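Local coordinates for ABC transporter substrate-binding protein (Bradyrhizobium japonicum, PDB 4I1D), which probably delivers a small solute to an ABC transporter as its periplasmic binding protein, and holds D-malate in this crystal, at residues V182-G187 against M203-R208; S106-Y111 against V219-N224. All coordinates share one frame; numbering follows the deposited sequence.

Contact 1: residues V182-G187 against M203-R208; sequences VWWTSG and MAWNGR. With MLT (D-malate), chain U.
Trp184 reaches from strand 182-184 to Met203, Ala204 and Trp205 on the other segment. Its chi1 of 62° sets CG between the backbone N and the carbonyl carbon, and the ring beyond it meets Met203 with its pyrrole edge. CD1 only skirts Met203 O, but Trp184 NE1 donates to Met203 O at 3.0 Å. This bond is bent, with an N-H...O angle of 148°. Further round the ring, Trp184 CZ2 lies 4.2 Å from Ala204 CA. CZ3 and CH2 then meet the six-membered ring of Trp205, and Trp184 CH2 stands over its face, 3.7 Å above the plane and off toward the rim. The stack is T-shaped, with the edge of Trp184 toward the face of Trp205 and the planes at 77°.

Trp205 CZ3 also touches Gly187 CA and C3 of the D-malate. Gly187 C lies over one face of the Arg208 guanidinium. Arg208 donates twice to one malate carboxylate, from NE to O5 at 3.0 Å and from NH2 to O4 at 2.9 Å. Arg208 NH1 forms a salt bridge with Asp37 of a neighbouring subunit. The bidentate arginine, the Trp205 ring and the first turn of helix 187-196 line the D-malate pocket, consistent with the ligand cleft of a type II periplasmic binding protein.

Contact 2: residues S106-Y111 against V219-N224; sequences SSVLAY and VSFTYN. With SO4 (sulfate ion), chain K.
Leu109 N, Thr222 O and Asn224 O all grip one water. Leu109 N donates to it, and the water donates to both carbonyls, 2.8 Å from Thr222 O. Leu109 N and Thr222 O lie 4.2 Å apart, and the water spans the distance between them. Thr222 N does reach Leu109 O directly, but that bond is longish at 3.3 Å. The antiparallel pairing is firmer at the other end. Tyr111 and Ser220 form a hydrogen-bonded pair, with Tyr111 N 3.0 Å from Ser220 O and a bond back from Ser220 N to Tyr111 O. One step in from that pair, Ala110 and Phe221 form a non-hydrogen-bonded pair.

Ser220 O has further neighbours. It takes a CA-H...O contact from Ala110 and lies over one face of the Tyr111 ring, toward the rim. With chi1 at 62°, Tyr111 CG takes the crowded position between N and the carbonyl carbon. The ring continues across the neighbouring strand, where Tyr111 CE1 meets Phe221 CA at 3.7 Å.

Ala110 and Phe221 point to the opposite face of the sheet from Tyr111. Val108 CG2 packs on Phe221 CD2 at 3.5 Å, and the two side chains cross obliquely. Phe221 CE2 in turn stands over the centre of the Tyr223 ring, 3.5 Å above its plane. Ser106 OG sits at the edge of that ring, although its hydrogen bond goes to Gln298. Tyr223 OH bonds Gln287 O. Val209 and Asn206 of helix 206-214 also touch Phe221.

Where the chain turns a corner at Asn224, Thr222 OG1 accepts from Asn224 N at 2.9 Å, an ST turn. A sulfate, probably from the crystallisation liquor, lies beside this hydroxyl. Direct backbone bonds thus give way to the water and the ST turn as the strands part, while apolar and aromatic packing continues on the Phe221 face.

How the contacts relate
Both contacts are buried, and they meet through the central strand 100-112. Ala204 O and Val108 N, and Asn206 N and Ser106 O, are probably hydrogen-bonded. Strand 100-112 thus pairs with strand 201-205 of contact 1 and with strand 219-235 of contact 2. Helix 206-214 joins the second segments of the two contacts, and contact 1 is nested inside the chain loop that contact 2 closes. Their chemistry differs. In contact 1 the strands do not pair; side chains bridge them and meet the ligand. Contact 2 is mainly backbone pairing with apolar packing further from the ligand, where the side chain of Val108 is about 12 Å from the D-malate.

Contact 1: residues V182-G187 against M203-R208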
ATOM      1  N   VAL A 182       8.924   6.314 -28.283  1.00 51.36           N
ATOM      2  CA  VAL A 182       7.688   5.810 -27.699  1.00 48.88           C
ATOM      3  C   VAL A 182       7.575   4.299 -27.870  1.00 47.84           C
ATOM      4  O   VAL A 182       7.840   3.772 -28.945  1.00 44.65           O
ATOM      5  CB  VAL A 182       6.441   6.419 -28.389  1.00 50.79           C
ATOM      6  CG1 VAL A 182       5.177   5.769 -27.849  1.00 45.49           C
ATOM      7  CG2 VAL A 182       6.394   7.916 -28.199  1.00 57.04           C
ATOM      8  N   TRP A 183       7.165   3.614 -26.808  1.00 50.14           N
ATOM      9  CA  TRP A 183       6.745   2.220 -26.902  1.00 45.91           C
ATOM     10  C   TRP A 183       5.227   2.195 -26.994  1.00 47.43           C
ATOM     11  O   TRP A 183       4.542   2.447 -26.001  1.00 46.35           O
ATOM     12  CB  TRP A 183       7.200   1.454 -25.660  1.00 42.00           C
ATOM     13  CG  TRP A 183       8.703   1.339 -25.550  1.00 49.82           C
ATOM     14  CD1 TRP A 183       9.556   2.243 -24.992  1.00 49.96           C
ATOM     15  CD2 TRP A 183       9.517   0.252 -26.011  1.00 49.80           C
ATOM     16  NE1 TRP A 183      10.854   1.785 -25.072  1.00 53.49           N
ATOM     17  CE2 TRP A 183      10.855   0.565 -25.694  1.00 49.52           C
ATOM     18  CE3 TRP A 183       9.243  -0.954 -26.667  1.00 49.89           C
ATOM     19  CZ2 TRP A 183      11.913  -0.284 -26.006  1.00 48.32           C
ATOM     20  CZ3 TRP A 183      10.300  -1.797 -26.975  1.00 47.04           C
ATOM     21  CH2 TRP A 183      11.612  -1.458 -26.649  1.00 46.16           C
ATOM     22  N   TRP A 184       4.690   1.906 -28.173  1.00 44.23           N
ATOM     23  CA  TRP A 184       3.241   1.998 -28.346  1.00 46.61           C
ATOM     24  C   TRP A 184       2.496   0.766 -27.855  1.00 49.93           C
ATOM     25  O   TRP A 184       3.069  -0.318 -27.753  1.00 48.86           O
ATOM     26  CB  TRP A 184       2.849   2.344 -29.787  1.00 46.97           C
ATOM     27  CG  TRP A 184       3.248   1.349 -30.857  1.00 47.82           C
ATOM     28  CD1 TRP A 184       4.337   1.428 -31.671  1.00 51.74           C
ATOM     29  CD2 TRP A 184       2.535   0.168 -31.256  1.00 43.41           C
ATOM     30  NE1 TRP A 184       4.356   0.365 -32.543  1.00 43.56           N
ATOM     31  CE2 TRP A 184       3.263  -0.422 -32.312  1.00 43.25           C
ATOM     32  CE3 TRP A 184       1.353  -0.445 -30.826  1.00 47.40           C
ATOM     33  CZ2 TRP A 184       2.855  -1.606 -32.940  1.00 41.31           C
ATOM     34  CZ3 TRP A 184       0.945  -1.619 -31.454  1.00 49.02           C
ATOM     35  CH2 TRP A 184       1.695  -2.184 -32.499  1.00 48.88           C
ATOM     36  N   THR A 185       1.212   0.951 -27.554  1.00 46.76           N
ATOM     37  CA  THR A 185       0.390  -0.101 -26.963  1.00 49.88           C
ATOM     38  C   THR A 185      -0.884  -0.371 -27.758  1.00 50.20           C
ATOM     39  O   THR A 185      -1.517  -1.401 -27.565  1.00 56.08           O
ATOM     40  CB  THR A 185      -0.050   0.277 -25.547  1.00 56.41           C
ATOM     41  OG1 THR A 185      -0.799   1.495 -25.606  1.00 55.50           O
ATOM     42  CG2 THR A 185       1.154   0.463 -24.629  1.00 53.97           C
ATOM     43  N   SER A 186      -1.281   0.559 -28.626  1.00 42.45           N
ATOM     44  CA  SER A 186      -2.428   0.312 -29.500  1.00 47.18           C
ATOM     45  C   SER A 186      -2.110   0.566 -30.968  1.00 49.43           C
ATOM     46  O   SER A 186      -1.230   1.373 -31.305  1.00 47.23           O
ATOM     47  CB  SER A 186      -3.654   1.139 -29.076  1.00 44.08           C
ATOM     48  OG  SER A 186      -3.529   2.501 -29.439  1.00 47.42           O
ATOM     49  N   GLY A 187      -2.842  -0.123 -31.837  1.00 44.22           N
ATOM     50  CA  GLY A 187      -2.649   0.002 -33.267  1.00 44.37           C
ATOM     51  C   GLY A 187      -2.942   1.421 -33.718  1.00 45.47           C
ATOM     52  O   GLY A 187      -2.237   1.981 -34.558  1.00 49.58           O
HETATM   53  N   MSE A 203       8.078  -0.046 -35.908  1.00 40.52           N
HETATM   54  CA  MSE A 203       7.404  -1.280 -36.250  1.00 46.68           C
HETATM   55  C   MSE A 203       5.927  -0.995 -36.122  1.00 43.59           C
HETATM   56  O   MSE A 203       5.512  -0.257 -35.232  1.00 53.17           O
HETATM   57  CB  MSE A 203       7.767  -2.424 -35.316  1.00 45.04           C
HETATM   58  CG  MSE A 203       6.960  -3.672 -35.641  1.00 51.18           C
HETATM   59 SE   MSE A 203       7.295  -5.191 -34.468  0.64 54.63          SE
HETATM   60  CE  MSE A 203       9.206  -5.293 -34.685  1.00 35.82           C
ATOM     61  N   ALA A 204       5.139  -1.577 -37.013  1.00 41.00           N
ATOM     62  CA  ALA A 204       3.695  -1.391 -37.013  1.00 39.57           C
ATOM     63  C   ALA A 204       3.047  -2.495 -37.845  1.00 44.96           C
ATOM     64  O   ALA A 204       3.682  -3.088 -38.720  1.00 50.61           O
ATOM     65  CB  ALA A 204       3.343   0.001 -37.600  1.00 39.72           C
ATOM     66  N   TRP A 205       1.779  -2.766 -37.571  1.00 44.92           N
ATOM     67  CA  TRP A 205       1.021  -3.706 -38.370  1.00 38.44           C
ATOM     68  C   TRP A 205       0.762  -3.112 -39.753  1.00 43.74           C
ATOM     69  O   TRP A 205       0.373  -1.946 -39.879  1.00 49.27           O
ATOM     70  CB  TRP A 205      -0.274  -4.078 -37.636  1.00 40.67           C
ATOM     71  CG  TRP A 205      -0.002  -4.865 -36.345  1.00 45.31           C
ATOM     72  CD1 TRP A 205       0.787  -5.975 -36.219  1.00 42.92           C
ATOM     73  CD2 TRP A 205      -0.528  -4.603 -35.035  1.00 45.86           C
ATOM     74  NE1 TRP A 205       0.789  -6.416 -34.917  1.00 42.36           N
ATOM     75  CE2 TRP A 205      -0.009  -5.594 -34.169  1.00 47.23           C
ATOM     76  CE3 TRP A 205      -1.396  -3.637 -34.511  1.00 41.56           C
ATOM     77  CZ2 TRP A 205      -0.316  -5.639 -32.809  1.00 44.17           C
ATOM     78  CZ3 TRP A 205      -1.703  -3.681 -33.158  1.00 42.10           C
ATOM     79  CH2 TRP A 205      -1.163  -4.674 -32.323  1.00 47.68           C
ATOM     80  N   ASN A 206       0.985  -3.904 -40.796  1.00 41.64           N
ATOM     81  CA  ASN A 206       0.958  -3.358 -42.146  1.00 47.08           C
ATOM     82  C   ASN A 206      -0.385  -2.701 -42.476  1.00 50.66           C
ATOM     83  O   ASN A 206      -0.439  -1.731 -43.227  1.00 48.11           O
ATOM     84  CB  ASN A 206       1.301  -4.428 -43.175  1.00 45.16           C
ATOM     85  CG  ASN A 206       0.177  -5.422 -43.365  1.00 47.85           C
ATOM     86  OD1 ASN A 206       0.009  -6.337 -42.566  1.00 51.58           O
ATOM     87  ND2 ASN A 206      -0.608  -5.237 -44.419  1.00 47.34           N
ATOM     88  N   GLY A 207      -1.461  -3.221 -41.892  1.00 52.67           N
ATOM     89  CA  GLY A 207      -2.795  -2.685 -42.125  1.00 52.73           C
ATOM     90  C   GLY A 207      -2.998  -1.272 -41.605  1.00 47.98           C
ATOM     91  O   GLY A 207      -3.720  -0.481 -42.217  1.00 52.68           O
ATOM     92  N   ARG A 208      -2.357  -0.952 -40.480  1.00 47.46           N
ATOM     93  CA  ARG A 208      -2.428   0.388 -39.898  1.00 46.76           C
ATOM     94  C   ARG A 208      -1.647   1.387 -40.743  1.00 48.49           C
ATOM     95  O   ARG A 208      -2.055   2.534 -40.897  1.00 53.50           O
ATOM     96  CB  ARG A 208      -1.894   0.391 -38.464  1.00 46.38           C
ATOM     97  CG  ARG A 208      -2.889  -0.119 -37.412  1.00 45.48           C
ATOM     98  CD  ARG A 208      -4.049   0.867 -37.230  1.00 45.58           C
ATOM     99  NE  ARG A 208      -4.993   0.432 -36.206  1.00 52.15           N
ATOM    100  CZ  ARG A 208      -6.087   1.111 -35.874  1.00 53.99           C
ATOM    101  NH1 ARG A 208      -6.358   2.260 -36.481  1.00 53.32           N
ATOM    102  NH2 ARG A 208      -6.905   0.647 -34.937  1.00 53.48           N
TER
HETATM  103  C1  MLT U 417      -4.824  -2.873 -30.237  1.00 88.64           C
HETATM  104  O1  MLT U 417      -5.838  -3.080 -29.536  1.00 94.54           O
HETATM  105  O2  MLT U 417      -3.711  -3.262 -29.815  1.00 89.46           O
HETATM  106  C2  MLT U 417      -4.942  -2.187 -31.572  1.00 76.95           C
HETATM  107  O3  MLT U 417      -5.935  -1.174 -31.606  1.00 68.40           O
HETATM  108  C3  MLT U 417      -5.295  -3.230 -32.611  1.00 85.01           C
HETATM  109  C4  MLT U 417      -5.646  -2.493 -33.875  1.00 95.43           C
HETATM  110  O4  MLT U 417      -6.826  -2.137 -34.077  1.00101.03           O
HETATM  111  O5  MLT U 417      -4.768  -2.219 -34.727  1.00 92.84           O

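Contact 2: residues S106-Y111 against V219-N224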
ATOM      1  N   SER A 106       1.185  -8.675 -41.167  1.00 51.81           N
ATOM      2  CA  SER A 106       2.606  -8.526 -40.874  1.00 51.98           C
ATOM      3  C   SER A 106       2.888  -7.382 -39.914  1.00 47.82           C
ATOM      4  O   SER A 106       2.206  -6.354 -39.938  1.00 41.08           O
ATOM      5  CB  SER A 106       3.398  -8.309 -42.161  1.00 51.60           C
ATOM      6  OG  SER A 106       3.204  -9.382 -43.063  1.00 55.13           O
ATOM      7  N   SER A 107       3.898  -7.577 -39.068  1.00 40.79           N
ATOM      8  CA  SER A 107       4.522  -6.470 -38.361  1.00 40.76           C
ATOM      9  C   SER A 107       5.669  -6.022 -39.248  1.00 45.60           C
ATOM     10  O   SER A 107       6.515  -6.824 -39.599  1.00 50.37           O
ATOM     11  CB  SER A 107       5.054  -6.916 -36.999  1.00 43.40           C
ATOM     12  OG  SER A 107       3.982  -7.255 -36.130  1.00 50.87           O
ATOM     13  N   VAL A 108       5.684  -4.751 -39.630  1.00 45.34           N
ATOM     14  CA  VAL A 108       6.663  -4.268 -40.600  1.00 36.40           C
ATOM     15  C   VAL A 108       7.411  -3.018 -40.135  1.00 46.43           C
ATOM     16  O   VAL A 108       6.956  -2.286 -39.249  1.00 50.17           O
ATOM     17  CB  VAL A 108       6.009  -3.982 -41.987  1.00 49.16           C
ATOM     18  CG1 VAL A 108       5.530  -5.276 -42.641  1.00 45.15           C
ATOM     19  CG2 VAL A 108       4.856  -2.990 -41.848  1.00 40.95           C
ATOM     20  N   LEU A 109       8.576  -2.797 -40.732  1.00 43.25           N
ATOM     21  CA  LEU A 109       9.280  -1.536 -40.614  1.00 42.81           C
ATOM     22  C   LEU A 109       8.529  -0.477 -41.435  1.00 47.10           C
ATOM     23  O   LEU A 109       8.511  -0.523 -42.670  1.00 49.57           O
ATOM     24  CB  LEU A 109      10.719  -1.699 -41.124  1.00 47.25           C
ATOM     25  CG  LEU A 109      11.638  -0.469 -41.140  1.00 56.56           C
ATOM     26  CD1 LEU A 109      11.586   0.251 -39.816  1.00 56.43           C
ATOM     27  CD2 LEU A 109      13.094  -0.835 -41.496  1.00 63.35           C
ATOM     28  N   ALA A 110       7.886   0.454 -40.737  1.00 44.60           N
ATOM     29  CA  ALA A 110       7.215   1.585 -41.370  1.00 41.95           C
ATOM     30  C   ALA A 110       8.071   2.819 -41.162  1.00 45.57           C
ATOM     31  O   ALA A 110       8.847   2.898 -40.198  1.00 48.86           O
ATOM     32  CB  ALA A 110       5.802   1.799 -40.772  1.00 39.28           C
ATOM     33  N   TYR A 111       7.937   3.782 -42.066  1.00 42.57           N
ATOM     34  CA  TYR A 111       8.815   4.934 -42.061  1.00 48.70           C
ATOM     35  C   TYR A 111       8.176   6.105 -42.802  1.00 47.61           C
ATOM     36  O   TYR A 111       7.362   5.911 -43.691  1.00 47.66           O
ATOM     37  CB  TYR A 111      10.158   4.569 -42.699  1.00 46.34           C
ATOM     38  CG  TYR A 111      10.035   4.160 -44.150  1.00 52.76           C
ATOM     39  CD1 TYR A 111       9.902   2.822 -44.510  1.00 59.82           C
ATOM     40  CD2 TYR A 111      10.037   5.112 -45.162  1.00 56.54           C
ATOM     41  CE1 TYR A 111       9.781   2.439 -45.842  1.00 55.90           C
ATOM     42  CE2 TYR A 111       9.909   4.745 -46.498  1.00 61.95           C
ATOM     43  CZ  TYR A 111       9.775   3.407 -46.829  1.00 63.27           C
ATOM     44  OH  TYR A 111       9.646   3.041 -48.151  1.00 67.86           O
ATOM     45  N   VAL A 219       3.822   8.316 -45.731  1.00 53.32           N
ATOM     46  CA  VAL A 219       4.518   7.226 -45.061  1.00 55.71           C
ATOM     47  C   VAL A 219       4.398   5.945 -45.872  1.00 55.02           C
ATOM     48  O   VAL A 219       3.559   5.843 -46.765  1.00 52.24           O
ATOM     49  CB  VAL A 219       3.960   6.982 -43.647  1.00 54.41           C
ATOM     50  CG1 VAL A 219       3.868   8.292 -42.879  1.00 48.39           C
ATOM     51  CG2 VAL A 219       2.601   6.304 -43.723  1.00 52.53           C
ATOM     52  N   SER A 220       5.241   4.968 -45.561  1.00 52.20           N
ATOM     53  CA  SER A 220       5.215   3.703 -46.279  1.00 50.05           C
ATOM     54  C   SER A 220       5.876   2.633 -45.426  1.00 51.79           C
ATOM     55  O   SER A 220       6.153   2.850 -44.242  1.00 52.52           O
ATOM     56  CB  SER A 220       5.945   3.835 -47.620  1.00 57.92           C
ATOM     57  OG  SER A 220       5.850   2.639 -48.374  1.00 62.20           O
ATOM     58  N   PHE A 221       6.132   1.477 -46.026  1.00 49.71           N
ATOM     59  CA  PHE A 221       6.747   0.372 -45.304  1.00 48.90           C
ATOM     60  C   PHE A 221       7.322  -0.639 -46.271  1.00 52.72           C
ATOM     61  O   PHE A 221       7.050  -0.594 -47.468  1.00 52.40           O
ATOM     62  CB  PHE A 221       5.740  -0.309 -44.364  1.00 43.20           C
ATOM     63  CG  PHE A 221       4.750  -1.205 -45.064  1.00 52.25           C
ATOM     64  CD1 PHE A 221       3.528  -0.710 -45.496  1.00 59.93           C
ATOM     65  CD2 PHE A 221       5.033  -2.548 -45.273  1.00 52.32           C
ATOM     66  CE1 PHE A 221       2.602  -1.540 -46.132  1.00 59.74           C
ATOM     67  CE2 PHE A 221       4.117  -3.384 -45.911  1.00 55.21           C
ATOM     68  CZ  PHE A 221       2.898  -2.879 -46.339  1.00 58.23           C
ATOM     69  N   THR A 222       8.123  -1.553 -45.742  1.00 56.16           N
ATOM     70  CA  THR A 222       8.672  -2.636 -46.541  1.00 57.71           C
ATOM     71  C   THR A 222       8.263  -3.957 -45.921  1.00 55.81           C
ATOM     72  O   THR A 222       8.067  -4.042 -44.708  1.00 51.68           O
ATOM     73  CB  THR A 222      10.211  -2.581 -46.595  1.00 58.44           C
ATOM     74  OG1 THR A 222      10.698  -3.689 -47.363  1.00 57.23           O
ATOM     75  CG2 THR A 222      10.792  -2.668 -45.192  1.00 52.65           C
ATOM     76  N   TYR A 223       8.119  -4.987 -46.747  1.00 56.29           N
ATOM     77  CA  TYR A 223       7.889  -6.323 -46.215  1.00 52.19           C
ATOM     78  C   TYR A 223       9.231  -6.983 -45.870  1.00 50.85           C
ATOM     79  O   TYR A 223       9.280  -8.005 -45.177  1.00 48.47           O
ATOM     80  CB  TYR A 223       7.079  -7.189 -47.183  1.00 53.11           C
ATOM     81  CG  TYR A 223       5.573  -6.962 -47.121  1.00 51.91           C
ATOM     82  CD1 TYR A 223       4.845  -7.282 -45.974  1.00 44.93           C
ATOM     83  CD2 TYR A 223       4.884  -6.454 -48.215  1.00 56.22           C
ATOM     84  CE1 TYR A 223       3.476  -7.078 -45.907  1.00 48.69           C
ATOM     85  CE2 TYR A 223       3.505  -6.252 -48.166  1.00 54.22           C
ATOM     86  CZ  TYR A 223       2.810  -6.565 -47.014  1.00 53.55           C
ATOM     87  OH  TYR A 223       1.449  -6.365 -46.978  1.00 56.26           O
ATOM     88  N   ASN A 224      10.323  -6.393 -46.341  1.00 45.88           N
ATOM     89  CA  ASN A 224      11.630  -6.983 -46.049  1.00 54.73           C
ATOM     90  C   ASN A 224      11.850  -7.143 -44.547  1.00 50.76           C
ATOM     91  O   ASN A 224      11.752  -6.178 -43.793  1.00 45.96           O
ATOM     92  CB  ASN A 224      12.766  -6.178 -46.666  1.00 50.34           C
ATOM     93  CG  ASN A 224      14.076  -6.938 -46.657  1.00 59.91           C
ATOM     94  OD1 ASN A 224      14.116  -8.126 -46.988  1.00 67.84           O
ATOM     95  ND2 ASN A 224      15.153  -6.266 -46.263  1.00 46.45           N
TER
HETATM   96  S   SO4 K 407      11.294  -3.476 -50.661  1.00123.04           S
HETATM   97  O1  SO4 K 407      11.313  -3.181 -52.091  1.00126.34           O
HETATM   98  O2  SO4 K 407       9.943  -3.882 -50.257  1.00121.93           O
HETATM   99  O3  SO4 K 407      12.257  -4.546 -50.375  1.00113.48           O
HETATM  100  O4  SO4 K 407      11.662  -2.259 -49.945  1.00122.19           O
HETATM  101  O   HOH W   1       9.347  -5.116 -42.468  1.00 53.65           O